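Local coordinates for DUF4440 domain-containing protein (Prochlorococcus marinus, PDB 3HZP) that is of unknown function but belongs to the NTF2-like superfamily, whose cone-shaped fold often encloses a ligand-binding or catalytic pocket, at residues Ile79-Leu84 against Leu98-Ser103; Phe33-Pro38 against Ala115-Ser120; Ala14-Glu19 against Ala62-Val67; Ser75-Cys80 against Ile104-Asp109. One frame throughout, in Å; residues are numbered along the deposited sequence.

Interactions 1 and 4 are successive stretches of one hairpin, sharing I79 and C80 and pairing strands 77-90 and 93-108. Interaction 1 is buried near the centre of the subunit, whereas interaction 4 runs out to exposed N76 at the hairpin's open end. Interaction 2, also buried, adds the parallel strand 35-36 to the sheet beyond strand 111-119, which borders 93-108; its chemistry is richer in aromatic rings. Interaction 3 lies at the surface and has no hydrogen bond across it: the end of helix 4-15 merely leans on strand 57-72, at the sheet's other margin. Interactions 1, 2 and 4 all touch the second subunit, while interaction 3 does not.

Interaction 1 (Ile79-Leu84 against Leu98-Ser103); sequences ICVFTL and LPTVTS
C80 O is gripped twice by S103, by OG at 2.8 Å and by the backbone N at 2.9 Å. OG reaches it from a position between the backbone N and carbonyl carbon of S103 (chi1 67°), and C80 N returns a nearly straight bond to S103 O (172°). F82 and V101 exchange N-H...O bonds in both directions, and L84 N ends the series on P99 O at 3.2 Å. On the face of T83 and T100 a water joins the two hydroxyls; H68 also bonds T83 OG1, and G40 of the second subunit bonds T100 OG1. On the opposite face of the sheet, V101 CB lies over one face of the F82 ring, toward its rim, in a CH-pi contact 3.9 Å from the centroid. V101 CG1 approaches F82 CZ to 3.5 Å, while S103 OG lies at the ring edge, in its plane. An alanine in place of F82 would probably open a gap beside V101 and S103, under L12 of helix 4-15. Farther out, T83 CG2 presses tightly on L98 CD1 (3.4 Å). The ladder belongs to the antiparallel beta hairpin of strands 77-90 and 93-108, in the sheet of the NTF2-like fold.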
loop_
_atom_site.group_PDB
_atom_site.type_symbol
_atom_site.label_atom_id
_atom_site.label_comp_id
_atom_site.label_asym_id
_atom_site.label_seq_id
_atom_site.Cartn_x
_atom_site.Cartn_y
_atom_site.Cartn_z
ATOM N N ILE A 79 -8.734 -7.496 0.031
ATOM C CA ILE A 79 -7.890 -6.473 0.596
ATOM C C ILE A 79 -8.060 -6.494 2.121
ATOM O O ILE A 79 -9.181 -6.557 2.604
ATOM C CB ILE A 79 -8.185 -5.055 0.016
ATOM C CG1 ILE A 79 -7.345 -4.016 0.760
ATOM C CG2 ILE A 79 -9.688 -4.674 0.044
ATOM C CD1 ILE A 79 -7.297 -2.644 0.000
ATOM N N CYS A 80 -6.942 -6.359 2.836
ATOM C CA CYS A 80 -6.971 -6.163 4.270
ATOM C C CYS A 80 -5.963 -5.094 4.637
ATOM O O CYS A 80 -4.754 -5.231 4.342
ATOM C CB CYS A 80 -6.722 -7.477 5.024
ATOM S SG CYS A 80 -6.913 -7.299 6.814
ATOM N N VAL A 81 -6.441 -4.053 5.287
ATOM C CA VAL A 81 -5.616 -2.970 5.780
ATOM C C VAL A 81 -5.590 -3.028 7.279
ATOM O O VAL A 81 -6.652 -3.127 7.897
ATOM C CB VAL A 81 -6.159 -1.593 5.305
ATOM C CG1 VAL A 81 -5.320 -0.430 5.905
ATOM C CG2 VAL A 81 -6.213 -1.523 3.752
ATOM N N PHE A 82 -4.407 -2.966 7.881
ATOM C CA PHE A 82 -4.284 -3.106 9.312
ATOM C C PHE A 82 -3.112 -2.361 9.858
ATOM O O PHE A 82 -2.208 -1.945 9.125
ATOM C CB PHE A 82 -4.191 -4.622 9.663
ATOM C CG PHE A 82 -3.020 -5.328 9.038
ATOM C CD1 PHE A 82 -3.101 -5.806 7.748
ATOM C CD2 PHE A 82 -1.834 -5.516 9.736
ATOM C CE1 PHE A 82 -2.035 -6.448 7.157
ATOM C CE2 PHE A 82 -0.758 -6.144 9.122
ATOM C CZ PHE A 82 -0.862 -6.618 7.874
ATOM N N THR A 83 -3.124 -2.150 11.173
ATOM C CA THR A 83 -1.974 -1.650 11.905
ATOM C C THR A 83 -1.293 -2.840 12.531
ATOM O O THR A 83 -1.945 -3.683 13.161
ATOM C CB THR A 83 -2.402 -0.698 13.002
ATOM O OG1 THR A 83 -3.001 0.455 12.419
ATOM C CG2 THR A 83 -1.168 -0.246 13.824
ATOM N N LEU A 84 0.003 -2.946 12.293
ATOM C CA LEU A 84 0.835 -4.038 12.801
ATOM C C LEU A 84 1.651 -3.471 13.952
ATOM O O LEU A 84 2.428 -2.533 13.766
ATOM C CB LEU A 84 1.764 -4.535 11.714
ATOM C CG LEU A 84 2.714 -5.660 12.121
ATOM C CD1 LEU A 84 1.940 -6.900 12.283
ATOM C CD2 LEU A 84 3.846 -5.837 11.053
ATOM N N LEU A 98 4.896 0.660 14.538
ATOM C CA LEU A 98 3.453 0.745 14.391
ATOM C C LEU A 98 3.063 1.279 13.018
ATOM O O LEU A 98 2.579 2.423 12.924
ATOM C CB LEU A 98 2.887 1.643 15.503
ATOM C CG LEU A 98 1.408 1.505 15.741
ATOM C CD1 LEU A 98 1.067 0.146 16.393
ATOM C CD2 LEU A 98 0.961 2.670 16.649
ATOM N N PRO A 99 3.341 0.522 11.945
ATOM C CA PRO A 99 2.950 0.968 10.597
ATOM C C PRO A 99 1.476 0.667 10.278
ATOM O O PRO A 99 0.839 -0.246 10.837
ATOM C CB PRO A 99 3.814 0.133 9.681
ATOM C CG PRO A 99 4.003 -1.154 10.458
ATOM C CD PRO A 99 4.125 -0.716 11.865
ATOM N N THR A 100 0.987 1.379 9.277
ATOM C CA THR A 100 -0.169 0.979 8.481
ATOM C C THR A 100 0.280 0.096 7.327
ATOM O O THR A 100 1.256 0.429 6.622
ATOM C CB THR A 100 -0.874 2.209 7.881
ATOM O OG1 THR A 100 -1.337 3.035 8.959
ATOM C CG2 THR A 100 -2.084 1.813 6.988
ATOM N N VAL A 101 -0.413 -1.030 7.168
ATOM C CA VAL A 101 -0.104 -2.002 6.136
ATOM C C VAL A 101 -1.290 -2.290 5.250
ATOM O O VAL A 101 -2.388 -2.552 5.751
ATOM C CB VAL A 101 0.348 -3.343 6.786
ATOM C CG1 VAL A 101 0.746 -4.331 5.736
ATOM C CG2 VAL A 101 1.462 -3.087 7.815
ATOM N N THR A 102 -1.097 -2.184 3.937
ATOM C CA THR A 102 -2.093 -2.580 2.932
ATOM C C THR A 102 -1.654 -3.926 2.395
ATOM O O THR A 102 -0.530 -4.066 1.886
ATOM C CB THR A 102 -2.181 -1.577 1.801
ATOM O OG1 THR A 102 -2.634 -0.326 2.299
ATOM C CG2 THR A 102 -3.119 -2.084 0.689
ATOM N N SER A 103 -2.500 -4.945 2.551
ATOM C CA SER A 103 -2.202 -6.295 2.045
ATOM C C SER A 103 -3.285 -6.718 1.081
ATOM O O SER A 103 -4.465 -6.356 1.253
ATOM C CB SER A 103 -2.042 -7.280 3.191
ATOM O OG SER A 103 -3.278 -7.517 3.917
HETATM O O HOH W 1 -1.757 2.671 11.636
#

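Interaction 2 (Phe33-Pro38 against Ala115-Ser120); sequences FLFIRP and AWMQRS
I36 wedges between W116 and Q118, its branches divided between them. With CG1 anti to the carbonyl carbon (chi1 -53°), I36 CG1 meets W116 CZ2 at 3.5 Å, while I36 CB rests 3.7 Å from Q118 CG and CG2 touches the amide carbon. L34 fills the next place: its CB lies 3.7 Å from W116 CZ3, and its carbonyl oxygen stands over one face of the indole, toward the rim. W116 NE1 and Q118 OE1 both hydrogen-bond T102 OG1 of the second subunit.

On the reverse face M117, a selenomethionine, fits between two rings. Its CB faces F33 CE1, and in the conformer described SE lies in the plane of the F35 ring at its edge, 3.7 Å from F35 CE1, a Met-aromatic contact. F35 CZ then abuts R119 CD at 3.6 Å, and P38 CG settles against R119 NE and S120 O. The bent arginine grips S120 O side-on, with NE at 2.9 Å and NH2 beside it, and NH1 makes a salt bridge to D97. An alanine in place of R119 would probably leave D97 without its mate and a hollow between F35 and P38.

Backbone bonds set this register, the shortest from I36 N to M117 O at 2.8 Å, flanked by M117 N to L34 O and R119 N to I36 O. A115 and W116 form a classic beta bulge opposite I104. The short strand 35-36 thus pairs parallel with 111-119, and a pentaethylene glycol, probably from crystallisation, bonded to R119 is consistent with the pocket of an NTF2-like fold.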
loop_
_atom_site.group_PDB
_atom_site.type_symbol
_atom_site.label_atom_id
_atom_site.label_comp_id
_atom_site.label_asym_id
_atom_site.label_seq_id
_atom_site.Cartn_x
_atom_site.Cartn_y
_atom_site.Cartn_z
ATOM N N PHE A 33 4.492 -11.902 -5.520
ATOM C CA PHE A 33 4.452 -11.059 -4.324
ATOM C C PHE A 33 5.700 -10.201 -4.214
ATOM O O PHE A 33 6.805 -10.669 -4.430
ATOM C CB PHE A 33 4.402 -11.953 -3.095
ATOM C CG PHE A 33 4.614 -11.214 -1.795
ATOM C CD1 PHE A 33 3.568 -10.634 -1.144
ATOM C CD2 PHE A 33 5.865 -11.116 -1.227
ATOM C CE1 PHE A 33 3.749 -9.918 0.020
ATOM C CE2 PHE A 33 6.052 -10.385 -0.043
ATOM C CZ PHE A 33 5.013 -9.818 0.583
ATOM N N LEU A 34 5.493 -8.951 -3.797
ATOM C CA LEU A 34 6.561 -8.116 -3.269
ATOM C C LEU A 34 6.079 -7.431 -2.003
ATOM O O LEU A 34 4.888 -7.184 -1.830
ATOM C CB LEU A 34 7.023 -7.067 -4.276
ATOM C CG LEU A 34 7.622 -7.564 -5.557
ATOM C CD1 LEU A 34 7.793 -6.448 -6.604
ATOM C CD2 LEU A 34 8.972 -8.250 -5.337
ATOM N N PHE A 35 7.035 -7.122 -1.146
ATOM C CA PHE A 35 6.857 -6.370 0.087
ATOM C C PHE A 35 7.458 -4.995 -0.124
ATOM O O PHE A 35 8.657 -4.888 -0.440
ATOM C CB PHE A 35 7.600 -7.094 1.236
ATOM C CG PHE A 35 7.521 -6.405 2.560
ATOM C CD1 PHE A 35 6.484 -6.674 3.420
ATOM C CD2 PHE A 35 8.507 -5.502 2.943
ATOM C CE1 PHE A 35 6.409 -6.038 4.657
ATOM C CE2 PHE A 35 8.444 -4.885 4.203
ATOM C CZ PHE A 35 7.416 -5.176 5.026
ATOM N N ILE A 36 6.641 -3.951 -0.026
ATOM C CA ILE A 36 7.075 -2.572 -0.269
ATOM C C ILE A 36 7.424 -1.925 1.042
ATOM O O ILE A 36 6.583 -1.745 1.899
ATOM C CB ILE A 36 6.033 -1.763 -1.044
ATOM C CG1 ILE A 36 5.610 -2.479 -2.329
ATOM C CG2 ILE A 36 6.578 -0.374 -1.364
ATOM C CD1 ILE A 36 6.772 -2.912 -3.251
ATOM N N ARG A 37 8.716 -1.646 1.207
ATOM C CA ARG A 37 9.248 -0.988 2.393
ATOM C C ARG A 37 8.803 0.474 2.469
ATOM O O ARG A 37 8.337 1.056 1.456
ATOM C CB ARG A 37 10.762 -1.072 2.369
ATOM C CG ARG A 37 11.290 -2.480 2.529
ATOM C CD ARG A 37 12.823 -2.512 2.363
ATOM N NE ARG A 37 13.170 -2.634 0.965
ATOM C CZ ARG A 37 14.401 -2.855 0.506
ATOM N NH1 ARG A 37 15.420 -2.888 1.350
ATOM N NH2 ARG A 37 14.598 -3.040 -0.800
ATOM N N PRO A 38 8.982 1.105 3.635
ATOM C CA PRO A 38 8.586 2.505 3.762
ATOM C C PRO A 38 9.242 3.423 2.734
ATOM O O PRO A 38 8.634 4.436 2.347
ATOM C CB PRO A 38 9.043 2.863 5.183
ATOM C CG PRO A 38 8.896 1.565 5.932
ATOM C CD PRO A 38 9.410 0.567 4.942
ATOM N N ALA A 115 -0.592 -11.802 -1.768
ATOM C CA ALA A 115 -0.219 -11.382 -3.087
ATOM C C ALA A 115 0.571 -10.088 -3.103
ATOM O O ALA A 115 1.274 -9.810 -4.083
ATOM C CB ALA A 115 -1.458 -11.237 -3.981
ATOM N N TRP A 116 0.426 -9.264 -2.073
ATOM C CA TRP A 116 1.057 -7.931 -2.082
ATOM C C TRP A 116 1.006 -7.376 -0.681
ATOM O O TRP A 116 0.051 -7.582 0.058
ATOM C CB TRP A 116 0.330 -6.971 -3.026
ATOM C CG TRP A 116 1.095 -5.773 -3.320
ATOM C CD1 TRP A 116 0.904 -4.524 -2.797
ATOM C CD2 TRP A 116 2.179 -5.663 -4.240
ATOM N NE1 TRP A 116 1.844 -3.655 -3.308
ATOM C CE2 TRP A 116 2.635 -4.317 -4.192
ATOM C CE3 TRP A 116 2.813 -6.561 -5.089
ATOM C CZ2 TRP A 116 3.683 -3.875 -4.956
ATOM C CZ3 TRP A 116 3.864 -6.110 -5.870
ATOM C CH2 TRP A 116 4.272 -4.767 -5.793
HETATM N N MSE A 117 2.028 -6.633 -0.289
HETATM C CA MSE A 117 2.001 -5.925 0.991
HETATM C C MSE A 117 2.882 -4.666 0.913
HETATM O O MSE A 117 4.034 -4.768 0.504
HETATM C CB MSE A 117 2.497 -6.822 2.116
HETATM C CG MSE A 117 2.469 -6.175 3.500
HETATM SE SE MSE A 117 3.002 -7.350 4.953
HETATM C CE MSE A 117 1.429 -8.517 4.855
ATOM N N GLN A 118 2.320 -3.523 1.313
ATOM C CA GLN A 118 3.058 -2.286 1.455
ATOM C C GLN A 118 2.875 -1.775 2.861
ATOM O O GLN A 118 1.755 -1.703 3.366
ATOM C CB GLN A 118 2.584 -1.238 0.427
ATOM C CG GLN A 118 3.297 0.121 0.562
ATOM C CD GLN A 118 3.227 1.023 -0.644
ATOM O OE1 GLN A 118 2.693 0.641 -1.689
ATOM N NE2 GLN A 118 3.813 2.197 -0.540
ATOM N N ARG A 119 3.973 -1.374 3.479
ATOM C CA ARG A 119 3.954 -0.804 4.814
ATOM C C ARG A 119 4.462 0.618 4.863
ATOM O O ARG A 119 5.331 1.009 4.089
ATOM C CB ARG A 119 4.746 -1.643 5.827
ATOM C CG ARG A 119 6.231 -1.747 5.566
ATOM C CD ARG A 119 7.012 -2.097 6.833
ATOM N NE ARG A 119 7.044 -0.976 7.743
ATOM C CZ ARG A 119 7.360 -1.039 9.027
ATOM N NH1 ARG A 119 7.710 -2.189 9.577
ATOM N NH2 ARG A 119 7.323 0.052 9.765
ATOM N N SER A 120 3.963 1.359 5.844
ATOM C CA SER A 120 4.377 2.729 6.092
ATOM C C SER A 120 5.557 2.757 7.066
ATOM O O SER A 120 5.963 1.727 7.585
ATOM C CB SER A 120 3.224 3.551 6.673
ATOM O OG SER A 120 2.924 3.165 8.026
HETATM O O HOH W 2 5.610 2.353 1.739
#

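Interaction 3 (Ala14-Glu19 against Ala62-Val67); sequences AFASTE and AEITKV
S17, whose backbone N rests near A62 CB, turns its hydroxyl back to the helix it has just left: S17 OG donates to A14 O at 2.7 Å, tilted 27° from the carbonyl plane. No hydrogen bond spans the two segments. A16 O and A62 O approach to 3.1 Å, both acceptors, which is likely to be mildly repulsive.

What joins them is small and apolar. A16 CB lies 4.0 Å from A62 CB and 3.9 Å from I64 CD1, in the angle between these two side chains. I64 swings CG1 anti to its carbonyl carbon (chi1 -54°), and its second torsion then brings CD1 over to A16. A62 CB in turn faces the carbonyl group of A16. The alanine methyl is delivered there by an inverse gamma turn centred on A16, closed by a weak bond from S17 N to F15 O.

Behind the contact, L84 also touches A16, and F82 and L12 border I64. T65 and K66 together face T83 in a classic beta bulge of strand 57-72. Here the turn that ends helix 4-15 packs on strand 57-72, at the edge of the sheet, the helix-on-sheet arrangement of the NTF2-like fold.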
loop_
_atom_site.group_PDB
_atom_site.type_symbol
_atom_site.label_atom_id
_atom_site.label_comp_id
_atom_site.label_asym_id
_atom_site.label_seq_id
_atom_site.Cartn_x
_atom_site.Cartn_y
_atom_site.Cartn_z
ATOM N N ALA A 14 -0.415 -15.473 11.303
ATOM C CA ALA A 14 0.768 -16.279 11.133
ATOM C C ALA A 14 1.951 -15.448 10.686
ATOM O O ALA A 14 3.078 -15.715 11.114
ATOM C CB ALA A 14 0.507 -17.406 10.109
ATOM N N PHE A 15 1.726 -14.484 9.813
ATOM C CA PHE A 15 2.773 -13.524 9.441
ATOM C C PHE A 15 3.307 -12.783 10.666
ATOM O O PHE A 15 4.542 -12.637 10.827
ATOM C CB PHE A 15 2.213 -12.543 8.412
ATOM C CG PHE A 15 3.066 -11.325 8.180
ATOM C CD1 PHE A 15 4.340 -11.452 7.607
ATOM C CD2 PHE A 15 2.607 -10.086 8.547
ATOM C CE1 PHE A 15 5.088 -10.325 7.415
ATOM C CE2 PHE A 15 3.370 -8.957 8.336
ATOM C CZ PHE A 15 4.612 -9.101 7.784
ATOM N N ALA A 16 2.393 -12.358 11.527
ATOM C CA ALA A 16 2.721 -11.562 12.720
ATOM C C ALA A 16 3.037 -12.455 13.863
ATOM O O ALA A 16 2.368 -12.399 14.887
ATOM C CB ALA A 16 1.558 -10.723 13.071
ATOM N N SER A 17 3.991 -13.314 13.666
ATOM C CA SER A 17 4.388 -14.249 14.702
ATOM C C SER A 17 5.885 -14.259 14.737
ATOM O O SER A 17 6.571 -14.115 13.761
ATOM C CB SER A 17 3.789 -15.615 14.440
ATOM O OG SER A 17 4.450 -16.205 13.363
ATOM N N THR A 18 6.425 -14.396 15.935
ATOM C CA THR A 18 7.838 -14.279 16.117
ATOM C C THR A 18 8.663 -15.377 15.429
ATOM O O THR A 18 9.758 -15.133 14.932
ATOM C CB THR A 18 8.145 -14.261 17.637
ATOM O OG1 THR A 18 7.375 -15.279 18.311
ATOM C CG2 THR A 18 7.731 -12.899 18.189
ATOM N N GLU A 19 8.117 -16.576 15.396
ATOM C CA GLU A 19 8.819 -17.695 14.771
ATOM C C GLU A 19 8.618 -17.715 13.258
ATOM O O GLU A 19 9.486 -18.196 12.554
ATOM C CB GLU A 19 8.303 -19.003 15.320
ATOM C CG GLU A 19 8.805 -19.312 16.742
ATOM C CD GLU A 19 8.134 -18.430 17.755
ATOM O OE1 GLU A 19 6.937 -18.147 17.575
ATOM O OE2 GLU A 19 8.811 -17.979 18.700
ATOM N N ALA A 62 4.838 -9.395 17.692
ATOM C CA ALA A 62 4.121 -8.750 16.609
ATOM C C ALA A 62 2.653 -9.111 16.737
ATOM O O ALA A 62 2.295 -10.220 17.120
ATOM C CB ALA A 62 4.636 -9.205 15.218
ATOM N N GLU A 63 1.800 -8.154 16.467
ATOM C CA GLU A 63 0.380 -8.429 16.544
ATOM C C GLU A 63 -0.395 -7.670 15.493
ATOM O O GLU A 63 0.019 -6.588 15.043
ATOM C CB GLU A 63 -0.141 -8.020 17.886
ATOM C CG GLU A 63 -0.030 -6.598 18.156
ATOM C CD GLU A 63 -0.771 -6.151 19.423
ATOM O OE1 GLU A 63 -0.628 -6.797 20.503
ATOM O OE2 GLU A 63 -1.459 -5.101 19.369
ATOM N N ILE A 64 -1.522 -8.240 15.097
ATOM C CA ILE A 64 -2.495 -7.515 14.262
ATOM C C ILE A 64 -3.304 -6.647 15.238
ATOM O O ILE A 64 -4.293 -7.101 15.832
ATOM C CB ILE A 64 -3.371 -8.479 13.415
ATOM C CG1 ILE A 64 -2.519 -9.456 12.562
ATOM C CG2 ILE A 64 -4.307 -7.651 12.515
ATOM C CD1 ILE A 64 -1.513 -8.796 11.556
ATOM N N THR A 65 -2.883 -5.416 15.456
ATOM C CA THR A 65 -3.474 -4.537 16.432
ATOM C C THR A 65 -4.916 -4.150 16.084
ATOM O O THR A 65 -5.813 -4.145 16.931
ATOM C CB THR A 65 -2.621 -3.289 16.622
ATOM O OG1 THR A 65 -1.301 -3.716 17.007
ATOM C CG2 THR A 65 -3.178 -2.391 17.692
ATOM N N LYS A 66 -5.129 -3.784 14.827
ATOM C CA LYS A 66 -6.439 -3.313 14.403
ATOM C C LYS A 66 -6.563 -3.479 12.912
ATOM O O LYS A 66 -5.639 -3.089 12.177
ATOM C CB LYS A 66 -6.646 -1.820 14.747
ATOM C CG LYS A 66 -8.070 -1.299 14.464
ATOM C CD LYS A 66 -9.083 -1.941 15.347
ATOM C CE LYS A 66 -10.509 -1.605 14.908
ATOM N NZ LYS A 66 -10.715 -0.161 14.809
ATOM N N VAL A 67 -7.680 -4.050 12.479
ATOM C CA VAL A 67 -8.032 -4.134 11.082
ATOM C C VAL A 67 -8.918 -2.953 10.751
ATOM O O VAL A 67 -9.975 -2.754 11.359
ATOM C CB VAL A 67 -8.704 -5.467 10.724
ATOM C CG1 VAL A 67 -9.213 -5.462 9.293
ATOM C CG2 VAL A 67 -7.748 -6.638 10.992
#

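Interaction 4 (Ser75-Cys80 against Ile104-Asp109); sequences SNAAIC and IFKKID
N76 O receives K107 N at 2.8 Å, the donor standing 40° above the carbonyl plane. One step inward, A78 and F105 bond each other twice: F105 N reaches A78 O at 2.9 Å and A78 N reaches F105 O at the same length. Between these bonds the backbones come close, with A77 CA 3.1 Å from F105 O in a CA-H...O contact.

Side chains divide between two faces. I104 and I79 meet on one, where I104 CD1 lies 3.8 Å from I79 CB and touches I79 CG1 as well. I104 CG2, anti to the backbone N, lies 3.5 Å from A78 O. On the other face A78 CB sits 4.4 Å from F105 CB, and A78 O lies near the plane of the F105 ring at its edge. At the outer end, N76 and K107 cross at about a right angle, N76 OD1 resting 3.7 Å from K107 CD.

Further residues border each face. I8 and I11 of helix 4-15 cover the F105 ring, with W112 and V114 of strand 111-119 alongside, and I8 also touches A78. The isoleucine face turns to the second subunit: I104 packs on I104 of that chain, A77 on its L73, and K106 NZ forms a salt bridge with E71 of the second subunit. This is the open end of an antiparallel hairpin, with one face turned to helix 4-15 and the other forming part of a dimer interface built on the sheet, as in many NTF2-like proteins.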
loop_
_atom_site.group_PDB
_atom_site.type_symbol
_atom_site.label_atom_id
_atom_site.label_comp_id
_atom_site.label_asym_id
_atom_site.label_seq_id
_atom_site.Cartn_x
_atom_site.Cartn_y
_atom_site.Cartn_z
ATOM N N SER A 75 -14.602 -13.254 -5.646
ATOM C CA SER A 75 -14.652 -14.435 -4.871
ATOM C C SER A 75 -13.248 -14.907 -4.462
ATOM O O SER A 75 -13.088 -15.591 -3.457
ATOM C CB SER A 75 -15.360 -15.481 -5.735
ATOM O OG SER A 75 -16.468 -14.860 -6.391
ATOM N N ASN A 76 -12.260 -14.500 -5.245
ATOM C CA ASN A 76 -10.902 -15.057 -5.170
ATOM C C ASN A 76 -9.798 -14.069 -4.879
ATOM O O ASN A 76 -8.622 -14.350 -5.115
ATOM C CB ASN A 76 -10.571 -15.780 -6.488
ATOM C CG ASN A 76 -11.487 -16.935 -6.755
ATOM O OD1 ASN A 76 -11.799 -17.708 -5.867
ATOM N ND2 ASN A 76 -11.913 -17.070 -8.002
ATOM N N ALA A 77 -10.167 -12.881 -4.387
ATOM C CA ALA A 77 -9.187 -11.910 -3.950
ATOM C C ALA A 77 -9.749 -11.115 -2.774
ATOM O O ALA A 77 -10.932 -11.156 -2.518
ATOM C CB ALA A 77 -8.753 -10.978 -5.107
ATOM N N ALA A 78 -8.875 -10.393 -2.108
ATOM C CA ALA A 78 -9.279 -9.586 -0.963
ATOM C C ALA A 78 -8.269 -8.534 -0.657
ATOM O O ALA A 78 -7.077 -8.658 -0.975
ATOM C CB ALA A 78 -9.489 -10.459 0.277
ATOM N N ILE A 79 -8.734 -7.496 0.031
ATOM C CA ILE A 79 -7.890 -6.473 0.596
ATOM C C ILE A 79 -8.060 -6.494 2.121
ATOM O O ILE A 79 -9.181 -6.557 2.604
ATOM C CB ILE A 79 -8.185 -5.055 0.016
ATOM C CG1 ILE A 79 -7.345 -4.016 0.760
ATOM C CG2 ILE A 79 -9.688 -4.674 0.044
ATOM C CD1 ILE A 79 -7.297 -2.644 0.000
ATOM N N CYS A 80 -6.942 -6.359 2.836
ATOM C CA CYS A 80 -6.971 -6.163 4.270
ATOM C C CYS A 80 -5.963 -5.094 4.637
ATOM O O CYS A 80 -4.754 -5.231 4.342
ATOM C CB CYS A 80 -6.722 -7.477 5.024
ATOM S SG CYS A 80 -6.913 -7.299 6.814
ATOM N N ILE A 104 -2.904 -7.488 0.074
ATOM C CA ILE A 104 -3.814 -8.035 -0.908
ATOM C C ILE A 104 -3.594 -9.550 -0.929
ATOM O O ILE A 104 -2.450 -10.009 -0.808
ATOM C CB ILE A 104 -3.570 -7.466 -2.298
ATOM C CG1 ILE A 104 -3.608 -5.939 -2.271
ATOM C CG2 ILE A 104 -4.485 -8.096 -3.317
ATOM C CD1 ILE A 104 -4.920 -5.411 -1.885
ATOM N N PHE A 105 -4.685 -10.303 -1.022
ATOM C CA PHE A 105 -4.704 -11.757 -1.018
ATOM C C PHE A 105 -5.380 -12.260 -2.293
ATOM O O PHE A 105 -6.291 -11.605 -2.819
ATOM C CB PHE A 105 -5.491 -12.243 0.197
ATOM C CG PHE A 105 -4.750 -12.055 1.487
ATOM C CD1 PHE A 105 -4.690 -10.857 2.134
ATOM C CD2 PHE A 105 -4.108 -13.155 2.027
ATOM C CE1 PHE A 105 -3.878 -10.781 3.339
ATOM C CE2 PHE A 105 -3.397 -13.082 3.152
ATOM C CZ PHE A 105 -3.275 -11.915 3.786
ATOM N N LYS A 106 -4.932 -13.426 -2.766
ATOM C CA LYS A 106 -5.555 -14.114 -3.873
ATOM C C LYS A 106 -5.677 -15.564 -3.559
ATOM O O LYS A 106 -4.826 -16.140 -2.871
ATOM C CB LYS A 106 -4.711 -13.931 -5.152
ATOM C CG LYS A 106 -4.739 -12.498 -5.704
ATOM C CD LYS A 106 -4.257 -12.430 -7.151
ATOM C CE LYS A 106 -2.807 -12.865 -7.204
ATOM N NZ LYS A 106 -2.198 -12.671 -8.616
ATOM N N LYS A 107 -6.727 -16.199 -4.073
ATOM C CA LYS A 107 -6.866 -17.638 -3.958
ATOM C C LYS A 107 -6.167 -18.311 -5.138
ATOM O O LYS A 107 -6.381 -17.931 -6.327
ATOM C CB LYS A 107 -8.344 -18.006 -3.965
ATOM C CG LYS A 107 -8.895 -18.298 -2.666
ATOM C CD LYS A 107 -10.279 -18.965 -2.757
ATOM C CE LYS A 107 -11.075 -18.677 -1.509
ATOM N NZ LYS A 107 -12.299 -19.522 -1.387
ATOM N N ILE A 108 -5.303 -19.261 -4.837
ATOM C CA ILE A 108 -4.558 -19.999 -5.853
ATOM C C ILE A 108 -4.825 -21.456 -5.520
ATOM O O ILE A 108 -4.603 -21.900 -4.387
ATOM C CB ILE A 108 -3.067 -19.716 -5.750
ATOM C CG1 ILE A 108 -2.758 -18.200 -5.882
ATOM C CG2 ILE A 108 -2.288 -20.563 -6.749
ATOM C CD1 ILE A 108 -3.303 -17.564 -7.114
ATOM N N ASP A 109 -5.333 -22.227 -6.475
ATOM C CA ASP A 109 -5.695 -23.630 -6.217
ATOM C C ASP A 109 -6.518 -23.761 -4.926
ATOM O O ASP A 109 -6.273 -24.625 -4.104
ATOM C CB ASP A 109 -4.437 -24.516 -6.149
ATOM C CG ASP A 109 -4.744 -25.986 -6.068
ATOM O OD1 ASP A 109 -5.747 -26.446 -6.626
ATOM O OD2 ASP A 109 -3.928 -26.721 -5.434
#